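Local coordinates for protein tannase (Fusobacterium nucleatum subsp. nucleatum ATCC 25586, PDB 6YQ4) that acts as a tannase with detoxicant activity against gallotannins, probably as a hydrolase of the alpha/beta-hydrolase clan, and carries a bound magnesium ion, at residues A[18-23]-A[90-95]; A[130-135]-A[419-424]; A[298-303]-A[338-343]; A[305-310]-A[447-452]; A[364-369]-A[376-381]. One frame throughout, in Å; residues are numbered along the deposited sequence.

Contact 1 of 5, residues A[18-23]-A[90-95]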
# COMPACT_ATOMS: atom_id res chain seq x y z
N LYS A 18 -0.69 19.87 -23.19
CA LYS A 18 -1.75 18.89 -23.31
C LYS A 18 -3.01 19.44 -22.65
O LYS A 18 -3.01 20.53 -22.07
CB LYS A 18 -1.33 17.53 -22.71
CG LYS A 18 -0.16 16.89 -23.46
CD LYS A 18 0.29 15.57 -22.86
CE LYS A 18 1.22 14.85 -23.85
NZ LYS A 18 1.19 13.35 -23.75
N GLU A 19 -4.10 18.68 -22.76
CA GLU A 19 -5.38 19.10 -22.20
C GLU A 19 -6.29 17.88 -22.08
O GLU A 19 -6.04 16.84 -22.68
CB GLU A 19 -6.06 20.18 -23.04
CG GLU A 19 -6.30 19.77 -24.49
CD GLU A 19 -7.08 20.82 -25.27
OE1 GLU A 19 -7.40 21.87 -24.69
OE2 GLU A 19 -7.37 20.58 -26.46
N ILE A 20 -7.34 18.04 -21.28
CA ILE A 20 -8.35 17.01 -21.12
C ILE A 20 -9.60 17.68 -20.59
O ILE A 20 -9.52 18.64 -19.82
CB ILE A 20 -7.86 15.86 -20.20
CG1 ILE A 20 -8.88 14.73 -20.14
CG2 ILE A 20 -7.56 16.37 -18.79
CD1 ILE A 20 -8.50 13.63 -19.23
N LYS A 21 -10.76 17.20 -21.02
CA LYS A 21 -12.06 17.68 -20.59
C LYS A 21 -12.71 16.57 -19.78
O LYS A 21 -12.83 15.44 -20.25
CB LYS A 21 -12.93 18.07 -21.79
CG LYS A 21 -12.23 18.89 -22.88
CD LYS A 21 -11.50 18.02 -23.93
CE LYS A 21 -10.22 18.69 -24.46
NZ LYS A 21 -9.27 17.73 -25.12
N ILE A 22 -13.12 16.89 -18.55
CA ILE A 22 -13.68 15.86 -17.68
C ILE A 22 -15.17 15.66 -17.92
O ILE A 22 -15.63 14.54 -18.16
CB ILE A 22 -13.34 16.19 -16.21
CG1 ILE A 22 -13.80 17.60 -15.80
CG2 ILE A 22 -11.86 16.08 -16.00
CD1 ILE A 22 -15.09 17.67 -14.98
N ASN A 23 -15.94 16.75 -17.86
CA ASN A 23 -17.35 16.75 -18.27
C ASN A 23 -17.72 18.02 -19.01
O ASN A 23 -18.80 18.06 -19.61
CB ASN A 23 -18.30 16.59 -17.06
CG ASN A 23 -18.02 15.34 -16.23
OD1 ASN A 23 -17.02 15.25 -15.52
ND2 ASN A 23 -18.93 14.37 -16.30
N VAL A 90 -2.02 11.21 -17.19
CA VAL A 90 -3.25 11.96 -17.00
C VAL A 90 -4.31 11.37 -17.91
O VAL A 90 -4.11 11.29 -19.13
CB VAL A 90 -3.03 13.45 -17.30
CG1 VAL A 90 -4.37 14.19 -17.37
CG2 VAL A 90 -2.08 14.07 -16.28
N GLY A 91 -5.42 10.93 -17.33
CA GLY A 91 -6.56 10.49 -18.12
C GLY A 91 -7.75 10.08 -17.28
O GLY A 91 -7.96 10.61 -16.18
N LEU A 92 -8.54 9.15 -17.79
CA LEU A 92 -9.72 8.66 -17.10
C LEU A 92 -9.47 7.25 -16.59
O LEU A 92 -8.65 6.51 -17.15
CB LEU A 92 -10.95 8.66 -18.01
CG LEU A 92 -11.10 9.81 -18.99
CD1 LEU A 92 -12.20 9.52 -20.01
CD2 LEU A 92 -11.37 11.10 -18.24
N GLY A 93 -10.17 6.88 -15.51
CA GLY A 93 -10.19 5.50 -15.05
C GLY A 93 -11.16 4.64 -15.85
O GLY A 93 -11.86 5.08 -16.76
N ARG A 94 -11.20 3.35 -15.48
CA ARG A 94 -12.08 2.42 -16.18
C ARG A 94 -13.55 2.83 -16.06
O ARG A 94 -14.33 2.57 -16.98
CB ARG A 94 -11.87 1.00 -15.65
CG ARG A 94 -10.98 0.15 -16.55
CD ARG A 94 -10.81 -1.25 -16.01
NE ARG A 94 -12.09 -1.87 -15.70
CZ ARG A 94 -12.84 -2.52 -16.59
NH1 ARG A 94 -14.00 -3.05 -16.23
NH2 ARG A 94 -12.43 -2.63 -17.84
N ASP A 95 -13.93 3.49 -14.96
CA ASP A 95 -15.30 3.99 -14.81
C ASP A 95 -15.66 5.07 -15.83
O ASP A 95 -16.84 5.42 -15.95
CB ASP A 95 -15.53 4.54 -13.39
CG ASP A 95 -14.38 5.43 -12.90
OD1 ASP A 95 -13.21 5.13 -13.21
OD2 ASP A 95 -14.65 6.43 -12.20

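Contact 2 of 5, residues A[130-135]-A[419-424]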
# COMPACT_ATOMS: atom_id res chain seq x y z
N GLY A 130 14.84 -6.02 -9.53
CA GLY A 130 13.69 -5.36 -8.94
C GLY A 130 13.12 -6.11 -7.75
O GLY A 130 11.95 -5.93 -7.39
N LYS A 131 13.93 -6.97 -7.16
CA LYS A 131 13.58 -7.55 -5.88
C LYS A 131 13.78 -6.52 -4.78
O LYS A 131 14.47 -5.51 -4.96
CB LYS A 131 14.41 -8.80 -5.59
CG LYS A 131 14.48 -9.80 -6.72
CD LYS A 131 13.10 -10.33 -7.04
CE LYS A 131 13.19 -11.74 -7.58
NZ LYS A 131 11.86 -12.36 -7.69
N ALA A 132 13.18 -6.80 -3.64
CA ALA A 132 13.24 -5.89 -2.50
C ALA A 132 14.70 -5.52 -2.20
O ALA A 132 15.57 -6.39 -2.21
CB ALA A 132 12.60 -6.56 -1.28
N PRO A 133 15.00 -4.25 -1.91
CA PRO A 133 14.13 -3.09 -1.70
C PRO A 133 14.06 -2.09 -2.88
O PRO A 133 13.89 -0.91 -2.63
CB PRO A 133 14.77 -2.44 -0.48
CG PRO A 133 16.28 -2.69 -0.73
CD PRO A 133 16.38 -3.99 -1.46
N ALA A 134 14.17 -2.57 -4.12
CA ALA A 134 14.25 -1.68 -5.28
C ALA A 134 13.09 -0.68 -5.35
O ALA A 134 13.31 0.51 -5.61
CB ALA A 134 14.31 -2.50 -6.58
N ALA A 135 11.85 -1.14 -5.19
CA ALA A 135 10.74 -0.24 -5.45
C ALA A 135 10.69 0.90 -4.44
O ALA A 135 10.36 2.04 -4.80
CB ALA A 135 9.40 -0.98 -5.46
N LYS A 419 13.24 -6.00 6.99
CA LYS A 419 13.01 -4.77 7.76
C LYS A 419 12.69 -3.60 6.85
O LYS A 419 11.69 -2.88 7.05
CB LYS A 419 14.24 -4.45 8.60
CG LYS A 419 14.02 -3.19 9.42
CD LYS A 419 15.32 -2.60 9.99
CE LYS A 419 15.10 -1.13 10.38
NZ LYS A 419 16.19 -0.59 11.19
N MET A 420 13.52 -3.38 5.82
CA MET A 420 13.37 -2.22 4.95
C MET A 420 12.04 -2.18 4.21
O MET A 420 11.72 -1.13 3.63
CB MET A 420 14.50 -2.17 3.93
CG MET A 420 15.77 -1.55 4.47
SD MET A 420 17.03 -1.47 3.17
CE MET A 420 17.81 -3.03 3.47
N MET A 421 11.29 -3.28 4.17
CA MET A 421 9.99 -3.29 3.50
C MET A 421 8.84 -3.07 4.46
O MET A 421 7.69 -3.02 4.00
CB MET A 421 9.76 -4.60 2.73
CG MET A 421 10.75 -4.89 1.62
SD MET A 421 10.82 -3.55 0.44
CE MET A 421 9.07 -3.27 0.01
N ASN A 422 9.11 -2.96 5.76
CA ASN A 422 8.05 -2.94 6.77
C ASN A 422 7.97 -1.63 7.54
O ASN A 422 8.84 -1.36 8.39
CB ASN A 422 8.23 -4.10 7.75
CG ASN A 422 7.04 -4.25 8.68
OD1 ASN A 422 6.06 -3.50 8.57
ND2 ASN A 422 7.09 -5.23 9.57
N PRO A 423 6.96 -0.79 7.29
CA PRO A 423 6.86 0.48 8.02
C PRO A 423 6.85 0.33 9.54
O PRO A 423 7.24 1.27 10.24
CB PRO A 423 5.53 1.07 7.54
CG PRO A 423 5.18 0.40 6.37
CD PRO A 423 5.85 -0.97 6.36
N MET A 424 6.44 -0.84 10.06
CA MET A 424 6.38 -1.03 11.51
C MET A 424 7.71 -0.74 12.20
O MET A 424 7.73 -0.15 13.29
CB MET A 424 5.92 -2.44 11.84
CG MET A 424 4.50 -2.73 11.39
SD MET A 424 3.29 -1.60 12.10
CE MET A 424 3.35 -2.19 13.78

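Contact 3 of 5, residues A[298-303]-A[338-343]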
# COMPACT_ATOMS: atom_id res chain seq x y z
N SER A 298 -9.20 -7.46 24.07
CA SER A 298 -9.63 -6.12 23.67
C SER A 298 -9.30 -5.82 22.21
O SER A 298 -10.00 -5.01 21.58
CB SER A 298 -8.99 -5.07 24.57
OG SER A 298 -7.59 -5.29 24.66
N PHE A 299 -8.24 -6.44 21.65
CA PHE A 299 -7.89 -6.10 20.28
C PHE A 299 -8.99 -6.53 19.32
O PHE A 299 -9.33 -5.78 18.40
CB PHE A 299 -6.56 -6.73 19.85
CG PHE A 299 -6.22 -6.45 18.40
CD1 PHE A 299 -5.84 -5.18 18.00
CD2 PHE A 299 -6.33 -7.45 17.43
CE1 PHE A 299 -5.53 -4.91 16.63
CE2 PHE A 299 -6.03 -7.19 16.08
CZ PHE A 299 -5.63 -5.92 15.68
N LYS A 300 -9.54 -7.73 19.53
CA LYS A 300 -10.68 -8.20 18.75
C LYS A 300 -11.91 -7.31 18.94
O LYS A 300 -12.66 -7.07 17.99
CB LYS A 300 -11.01 -9.65 19.14
CG LYS A 300 -12.36 -10.16 18.63
CD LYS A 300 -12.55 -11.66 18.85
CE LYS A 300 -11.44 -12.46 18.16
NZ LYS A 300 -11.57 -13.94 18.38
N THR A 301 -12.12 -6.81 20.18
CA THR A 301 -13.21 -5.87 20.44
C THR A 301 -12.98 -4.54 19.72
O THR A 301 -13.92 -3.91 19.23
CB THR A 301 -13.37 -5.66 21.95
OG1 THR A 301 -13.83 -6.87 22.56
CG2 THR A 301 -14.37 -4.54 22.28
N TYR A 302 -11.72 -4.12 19.64
CA TYR A 302 -11.38 -2.94 18.85
C TYR A 302 -11.74 -3.14 17.37
O TYR A 302 -12.35 -2.26 16.74
CB TYR A 302 -9.89 -2.63 19.00
CG TYR A 302 -9.41 -1.51 18.11
CD1 TYR A 302 -9.59 -0.18 18.48
CD2 TYR A 302 -8.80 -1.77 16.90
CE1 TYR A 302 -9.18 0.83 17.67
CE2 TYR A 302 -8.38 -0.75 16.08
CZ TYR A 302 -8.57 0.54 16.47
OH TYR A 302 -8.14 1.56 15.66
N LEU A 303 -11.36 -4.29 16.79
CA LEU A 303 -11.67 -4.52 15.39
C LEU A 303 -13.16 -4.52 15.14
O LEU A 303 -13.64 -3.96 14.15
CB LEU A 303 -11.08 -5.84 14.92
CG LEU A 303 -9.59 -5.96 14.70
CD1 LEU A 303 -9.40 -6.96 13.59
CD2 LEU A 303 -9.04 -4.61 14.31
N VAL A 338 -21.01 -5.98 17.30
CA VAL A 338 -20.60 -6.81 16.15
C VAL A 338 -19.85 -8.01 16.68
O VAL A 338 -18.79 -7.85 17.30
CB VAL A 338 -19.71 -6.04 15.16
CG1 VAL A 338 -19.11 -7.00 14.12
CG2 VAL A 338 -20.50 -4.96 14.47
N ASN A 339 -20.36 -9.21 16.42
CA ASN A 339 -19.64 -10.43 16.80
C ASN A 339 -18.62 -10.71 15.70
O ASN A 339 -18.93 -11.32 14.67
CB ASN A 339 -20.60 -11.59 17.01
CG ASN A 339 -19.90 -12.84 17.50
OD1 ASN A 339 -18.69 -13.00 17.29
ND2 ASN A 339 -20.65 -13.74 18.15
N LEU A 340 -17.37 -10.26 15.93
CA LEU A 340 -16.37 -10.26 14.86
C LEU A 340 -16.13 -11.66 14.29
O LEU A 340 -15.96 -11.82 13.08
CB LEU A 340 -15.05 -9.67 15.36
CG LEU A 340 -14.05 -9.49 14.21
CD1 LEU A 340 -14.39 -8.25 13.33
CD2 LEU A 340 -12.61 -9.45 14.72
N ASP A 341 -16.12 -12.69 15.15
CA ASP A 341 -15.93 -14.05 14.66
C ASP A 341 -16.99 -14.41 13.62
O ASP A 341 -16.66 -14.84 12.51
CB ASP A 341 -15.99 -15.04 15.83
CG ASP A 341 -14.71 -15.07 16.65
OD1 ASP A 341 -13.71 -14.40 16.26
OD2 ASP A 341 -14.72 -15.77 17.69
N VAL A 342 -18.27 -14.22 13.96
CA VAL A 342 -19.34 -14.51 13.02
C VAL A 342 -19.16 -13.69 11.74
O VAL A 342 -19.37 -14.20 10.63
CB VAL A 342 -20.71 -14.24 13.68
CG1 VAL A 342 -21.85 -14.53 12.69
CG2 VAL A 342 -20.86 -15.05 14.96
N TYR A 343 -18.74 -12.43 11.89
CA TYR A 343 -18.64 -11.54 10.73
C TYR A 343 -17.62 -12.06 9.72
O TYR A 343 -17.82 -11.93 8.51
CB TYR A 343 -18.25 -10.12 11.19
CG TYR A 343 -18.05 -9.15 10.04
CD1 TYR A 343 -19.14 -8.54 9.41
CD2 TYR A 343 -16.77 -8.86 9.55
CE1 TYR A 343 -18.96 -7.66 8.36
CE2 TYR A 343 -16.58 -7.99 8.48
CZ TYR A 343 -17.68 -7.39 7.89
OH TYR A 343 -17.51 -6.49 6.85

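Contact 4 of 5, residues A[305-310]-A[447-452]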
# COMPACT_ATOMS: atom_id res chain seq x y z
N ILE A 305 -15.37 -2.91 16.52
CA ILE A 305 -15.93 -1.55 16.54
C ILE A 305 -15.70 -0.86 15.21
O ILE A 305 -16.56 -0.11 14.73
CB ILE A 305 -15.34 -0.76 17.72
CG1 ILE A 305 -15.76 -1.42 19.04
CG2 ILE A 305 -15.86 0.64 17.71
CD1 ILE A 305 -15.10 -0.83 20.27
N ILE A 306 -14.55 -1.10 14.57
CA ILE A 306 -14.33 -0.63 13.20
C ILE A 306 -15.47 -1.09 12.30
O ILE A 306 -15.99 -0.33 11.48
CB ILE A 306 -12.98 -1.13 12.67
CG1 ILE A 306 -11.83 -0.47 13.39
CG2 ILE A 306 -12.84 -0.87 11.17
CD1 ILE A 306 -10.54 -1.14 12.96
N ILE A 307 -15.85 -2.37 12.41
CA ILE A 307 -16.92 -2.88 11.56
C ILE A 307 -18.25 -2.24 11.96
O ILE A 307 -19.02 -1.80 11.10
CB ILE A 307 -16.97 -4.42 11.61
CG1 ILE A 307 -15.68 -5.03 11.07
CG2 ILE A 307 -18.15 -4.97 10.81
CD1 ILE A 307 -15.40 -4.69 9.62
N ARG A 308 -18.53 -2.16 13.27
CA ARG A 308 -19.75 -1.50 13.74
C ARG A 308 -19.86 -0.10 13.17
O ARG A 308 -20.91 0.31 12.68
CB ARG A 308 -19.79 -1.43 15.27
CG ARG A 308 -21.03 -0.72 15.83
CD ARG A 308 -20.84 -0.22 17.28
NE ARG A 308 -19.98 0.95 17.35
CZ ARG A 308 -19.41 1.41 18.46
NH1 ARG A 308 -19.61 0.78 19.61
NH2 ARG A 308 -18.63 2.50 18.41
N ASN A 309 -18.75 0.64 13.22
CA ASN A 309 -18.74 1.99 12.67
C ASN A 309 -18.96 1.97 11.17
O ASN A 309 -19.69 2.82 10.64
CB ASN A 309 -17.43 2.68 13.02
CG ASN A 309 -17.40 3.20 14.44
OD1 ASN A 309 -18.39 3.12 15.20
ND2 ASN A 309 -16.25 3.74 14.82
N SER A 310 -18.34 1.02 10.47
CA SER A 310 -18.56 0.88 9.03
C SER A 310 -20.04 0.61 8.71
O SER A 310 -20.63 1.29 7.88
CB SER A 310 -17.68 -0.22 8.46
OG SER A 310 -17.98 -0.43 7.08
N THR A 447 -5.90 -9.10 2.48
CA THR A 447 -5.14 -9.17 3.71
C THR A 447 -6.10 -9.00 4.87
O THR A 447 -7.25 -8.58 4.70
CB THR A 447 -4.02 -8.12 3.78
OG1 THR A 447 -3.20 -8.39 4.91
CG2 THR A 447 -4.58 -6.71 3.89
N SER A 448 -5.64 -9.39 6.05
CA SER A 448 -6.43 -9.22 7.26
C SER A 448 -6.66 -7.75 7.57
O SER A 448 -5.74 -6.94 7.48
CB SER A 448 -5.70 -9.89 8.41
OG SER A 448 -6.53 -10.00 9.54
N LEU A 449 -7.90 -7.39 7.93
CA LEU A 449 -8.14 -6.03 8.43
C LEU A 449 -7.29 -5.71 9.67
O LEU A 449 -7.06 -4.54 9.99
CB LEU A 449 -9.63 -5.85 8.76
CG LEU A 449 -10.09 -4.52 9.35
CD1 LEU A 449 -10.01 -3.41 8.32
CD2 LEU A 449 -11.50 -4.64 9.87
N ALA A 450 -6.81 -6.75 10.36
CA ALA A 450 -5.94 -6.56 11.51
C ALA A 450 -4.66 -5.81 11.15
O ALA A 450 -4.09 -5.12 12.00
CB ALA A 450 -5.61 -7.92 12.13
N ILE A 451 -4.20 -5.93 9.90
CA ILE A 451 -2.89 -5.45 9.49
C ILE A 451 -2.93 -3.94 9.28
O ILE A 451 -2.10 -3.22 9.86
CB ILE A 451 -2.37 -6.18 8.24
CG1 ILE A 451 -1.95 -7.61 8.55
CG2 ILE A 451 -1.15 -5.42 7.65
CD1 ILE A 451 -0.56 -7.69 9.22
N PRO A 452 -3.83 -3.40 8.44
CA PRO A 452 -3.93 -1.93 8.38
C PRO A 452 -4.36 -1.31 9.70
O PRO A 452 -3.88 -0.22 10.03
CB PRO A 452 -4.96 -1.67 7.26
CG PRO A 452 -5.75 -2.97 7.11
CD PRO A 452 -4.73 -4.05 7.46

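Contact 5 of 5, residues A[364-369]-A[376-381]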
# COMPACT_ATOMS: atom_id res chain seq x y z
N GLY A 364 3.44 -14.06 -4.60
CA GLY A 364 4.08 -12.87 -5.13
C GLY A 364 5.02 -12.24 -4.12
O GLY A 364 6.04 -11.65 -4.49
N GLU A 365 4.67 -12.34 -2.82
CA GLU A 365 5.52 -11.78 -1.76
C GLU A 365 6.79 -12.61 -1.59
O GLU A 365 7.87 -12.06 -1.37
CB GLU A 365 4.76 -11.70 -0.44
CG GLU A 365 3.72 -10.58 -0.35
CD GLU A 365 2.48 -10.83 -1.20
OE1 GLU A 365 1.98 -9.86 -1.82
OE2 GLU A 365 2.00 -11.99 -1.25
N ASN A 366 6.67 -13.94 -1.64
CA ASN A 366 7.84 -14.81 -1.84
C ASN A 366 8.72 -14.29 -2.97
O ASN A 366 9.95 -14.22 -2.84
CB ASN A 366 7.39 -16.22 -2.19
CG ASN A 366 6.83 -16.97 -1.02
OD1 ASN A 366 5.77 -17.59 -1.15
ND2 ASN A 366 7.55 -16.97 0.11
N ASN A 367 8.10 -13.96 -4.11
CA ASN A 367 8.83 -13.48 -5.27
C ASN A 367 9.47 -12.12 -5.02
O ASN A 367 10.53 -11.84 -5.58
CB ASN A 367 7.89 -13.42 -6.47
CG ASN A 367 8.62 -13.21 -7.76
OD1 ASN A 367 8.75 -12.09 -8.21
ND2 ASN A 367 9.12 -14.28 -8.34
N LEU A 368 8.85 -11.26 -4.18
CA LEU A 368 9.45 -9.96 -3.85
C LEU A 368 10.77 -10.13 -3.10
O LEU A 368 11.69 -9.32 -3.29
CB LEU A 368 8.48 -9.09 -3.02
CG LEU A 368 9.00 -7.88 -2.19
CD1 LEU A 368 9.48 -6.77 -3.10
CD2 LEU A 368 7.94 -7.33 -1.16
N PHE A 369 10.90 -11.17 -2.28
CA PHE A 369 12.06 -11.38 -1.43
C PHE A 369 13.10 -12.32 -2.04
O PHE A 369 14.01 -12.76 -1.33
CB PHE A 369 11.63 -11.90 -0.05
CG PHE A 369 11.03 -10.82 0.83
CD1 PHE A 369 11.76 -9.70 1.18
CD2 PHE A 369 9.71 -10.89 1.24
CE1 PHE A 369 11.21 -8.71 1.94
CE2 PHE A 369 9.15 -9.91 2.02
CZ PHE A 369 9.90 -8.81 2.37
N SER A 376 12.64 -16.47 -5.57
CA SER A 376 11.80 -16.29 -4.40
C SER A 376 12.55 -16.78 -3.17
O SER A 376 13.54 -17.50 -3.27
CB SER A 376 10.47 -17.04 -4.48
OG SER A 376 10.70 -18.42 -4.71
N LYS A 377 12.05 -16.37 -2.00
CA LYS A 377 12.60 -16.78 -0.72
C LYS A 377 11.48 -16.78 0.31
O LYS A 377 10.37 -16.29 0.05
CB LYS A 377 13.74 -15.87 -0.23
CG LYS A 377 14.95 -15.78 -1.14
CD LYS A 377 16.19 -15.38 -0.38
CE LYS A 377 17.28 -14.81 -1.27
NZ LYS A 377 18.49 -14.38 -0.50
N HIS A 378 11.76 -17.37 1.46
CA HIS A 378 10.92 -17.21 2.63
C HIS A 378 11.25 -15.90 3.33
O HIS A 378 12.28 -15.28 3.09
CB HIS A 378 11.10 -18.37 3.60
CG HIS A 378 10.76 -19.69 3.00
ND1 HIS A 378 9.48 -19.99 2.56
CD2 HIS A 378 11.53 -20.76 2.69
CE1 HIS A 378 9.48 -21.20 2.03
NE2 HIS A 378 10.70 -21.69 2.11
N PHE A 379 10.33 -15.49 4.21
CA PHE A 379 10.55 -14.32 5.04
C PHE A 379 9.92 -14.47 6.42
O PHE A 379 9.86 -13.49 7.18
CB PHE A 379 10.02 -13.04 4.37
CG PHE A 379 8.69 -13.21 3.70
CD1 PHE A 379 7.52 -12.77 4.31
CD2 PHE A 379 8.61 -13.81 2.43
CE1 PHE A 379 6.28 -12.92 3.67
CE2 PHE A 379 7.40 -13.96 1.78
CZ PHE A 379 6.22 -13.52 2.40
N THR A 380 9.44 -15.66 6.78
CA THR A 380 8.94 -15.93 8.11
C THR A 380 9.69 -17.14 8.63
O THR A 380 10.08 -18.02 7.86
CB THR A 380 7.42 -16.20 8.13
OG1 THR A 380 7.13 -17.43 7.43
CG2 THR A 380 6.67 -15.06 7.47
N LYS A 381 9.90 -17.15 9.94
CA LYS A 381 10.45 -18.34 10.57
C LYS A 381 9.53 -19.53 10.36
O LYS A 381 9.99 -20.67 10.31
CB LYS A 381 10.66 -18.06 12.06
CG LYS A 381 11.21 -19.21 12.85
CD LYS A 381 10.90 -19.06 14.33
CE LYS A 381 11.44 -20.24 15.08
NZ LYS A 381 12.72 -20.65 14.45

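Contact 1 of 5, residues A[18-23]-A[90-95]
Ile20 passes closest to Gly91, with the two CA atoms 7.4 Å apart. That spacing is too wide for a sheet ladder, and no hydrogen bond joins the segments. Residues 18-21 are the end of a strand, while 90-95 has no regular structure. The backbone bonds of each side go elsewhere: Ile20 pairs with Ile27 of strand 26-36, and Gly91 pairs with Asn99.

Ile20 makes every side-chain contact from the strand. It points toward the loop and meets three successive residues there. The CG1 branch is anti to the backbone N (chi1 -175°) and continues extended, which carries CD1 across to the loop backbone. Ile20 CD1 lies 3.9 Å from Gly91 CA, where no side chain comes between it and the main chain. The same Ile20 CD1 touches Leu92 CD2 at 4.0 Å. The other branch works separately: Ile20 CG2 meets Val90 CG1 at 4.1 Å. The isoleucine is thus spread over the loop, one methyl on Val90 and the other on Gly91 and Leu92. Glu19 and Lys21 point away from the loop.

Thr102 of helix 100-106 touches both Ile20 and Val90, and its OG1 is hydrogen-bonded to Gly91 O. The contact lies at the surface, where the loop leading from strand 73-76 to helix 100-106 packs on one residue, Ile20, of the outermost strand of the mixed alpha/beta-hydrolase sheet.

Contact 2 of 5, residues A[130-135]-A[419-424]
Ala132 and Met421 form the tighter half of this contact. Ala132 CB lies 3.8 Å from Met421 CG. The sulfur follows close behind, with Met421 SD 3.9 Å from Ala132 CB and 4.0 Å from Pro133 CA. Met421 reaches these atoms by folding: CG is anti to the carbonyl carbon (chi1 -62°), and the chain bends again at the next two torsions. This fold puts the sulfur against Ala132 CB and the CA of Pro133.

The proline ring packs more loosely. Pro133 CG is 4.2 Å from Met420 SD, and Pro133 CB is as far from Met421 SD, so the ring meets both thioethers only at loose distances. Pro133 follows a cis peptide bond and occupies the N-cap position of helix 134-148. The turn that holds it is closed by a hydrogen bond from Ala134 N to Lys131 O.

The touching residues are all buried. The side nearer solvent begins at the two ends of 419-424, where Lys419 and Met424 are partly exposed. Between them the chain leaves helix 415-420, and Asn422 makes an Asx turn: its OD1 accepts from Met424 N at 3.1 Å, with the donor above the carbonyl plane.

Tyr187 touches both Pro133 and Met420. Leu171 of helix 167-177 touches Met421 and Ala135. No hydrogen bond crosses between the segments. The start of helix 134-148 and the segment around Met420 and Met421 are thus joined by apolar burial through two thioethers, without directional bonds to fix one against the other.

Contact 3 of 5, residues A[298-303]-A[338-343]
Lys300 and Asp341 supply the one polar link between these segments. Lys300 NZ is hydrogen-bonded to Asp341 OD1 at 3.0 Å as part of a salt bridge. The ammonium group meets the carboxylate oxygen on its syn side, 15° out of the plane. The second oxygen is farther off, with Lys300 NZ 3.7 Å from Asp341 OD2. The lysine chain runs out extended and then bends at chi3 (-58°), which turns NZ to the aspartate. Asn296 OD1 also accepts a hydrogen bond from Lys300 NZ.

The apolar part centres on one methyl of Leu340. Leu340 CD2 lies 3.9 Å from Leu303 CB and 4.0 Å from Lys300 CG. It therefore rests against two residues one turn apart on helix 298-316. Trp221 of helix 212-223 touches Lys300 and Leu303 as well.

No backbone hydrogen bond joins the two segments. Asn339 is the N-cap residue of helix 340-344, and its O accepts from Tyr343 N.

Lys300 thus serves twice, with its carbons on buried Leu340 and its ammonium group on exposed Asp341. Asp341 stands in the first turn of its helix, where the negative charge would also suit the helix dipole.

Contact 4 of 5, residues A[305-310]-A[447-452]
Ile306 and Leu449 are the nearest pair along the backbone, with CA atoms 9.5 Å apart, so only side chains bridge the space. Leu449 reaches across with CG anti to its backbone N (chi1 178°). One methyl then meets two isoleucines. Leu449 CD2 is 3.9 Å from Ile307 CD1, the far end of that side chain. Leu449 CD2 is also 4.2 Å from Ile306 CG2, the short branch of the preceding residue. In Ile307 both torsions turn near -62°, which brings CD1 to the leucine. The Ile307 and Leu449 side chains approach at a slant.

No hydrogen bond crosses here. The contact sets helix 298-316 against the turn that leads into helix 450-461, which follows strand 435-439 of the alpha/beta-hydrolase sheet. Phe468 of strand 465-469 touches both Ile306 and Pro452. Leu449 also touches His440 and lies near, without touching, a probable Ser-His-Asp triad of Ser166, His476 and Asp444.

Each segment has polar bonds of its own. Ser448 OG accepts a weak capping bond from Ala450 N at 3.4 Å. On helix 298-316, Arg308 NH2 donates to Asn309 OD1 at 3.3 Å, with the oxygen almost in the guanidinium plane.

Contact 5 of 5, residues A[364-369]-A[376-381]
Asn366 holds Lys377 by two hydrogen bonds. Lys377 N donates to Asn366 O at 3.1 Å, from above the carbonyl plane. In return Asn366 ND2 donates to Lys377 O at 2.9 Å, with an N-H...O angle of 152°. The amide nitrogen has a second acceptor in Asp357 OD1, which His378 ND1 also binds. A weaker CA-H...O contact runs beside these, from Ser376 CA to Asn366 O at 3.2 Å.

Carbon packing adds to this. The CB and CG of Lys377 lie against the carbonyl oxygen of Phe369, with Lys377 CG 3.2 Å from Phe369 O.

The aromatic part is a close oblique pair. Phe369 CD2 lies over one face of the Phe379 ring, 3.3 Å from Phe379 CD2, and the ring planes are 42° apart. Phe379 has CG between its backbone N and carbonyl carbon (chi1 41°), which turns the ring back toward the helix. Farther along the ring, Phe379 CZ is 3.7 Å from Glu365 CB.

The short helix 364-368 is thus tied to the loop that returns past it into helix 381-394. Leu212 of helix 212-223 touches Glu365, Phe369 and Phe379.

In the fold
Contact 1 closes first along the chain and stands apart, its centre 33 to 41 Å from the others. It belongs to the outer edge of the large sheet. Contact 2 then opens a long loop that encloses contacts 3 and 5. Contact 4 crosses contacts 2 and 3, and contact 5 also lies inside its loop. Contacts 3 and 4 lie 9 Å apart between centres and gather round helix 298-316, where Val338 packs on Arg308. Contacts 2 and 5, 12 Å apart between centres, form a second cluster, joined by probable hydrogen bonds from Ala132 to Leu368 and from Lys131 to Asn367.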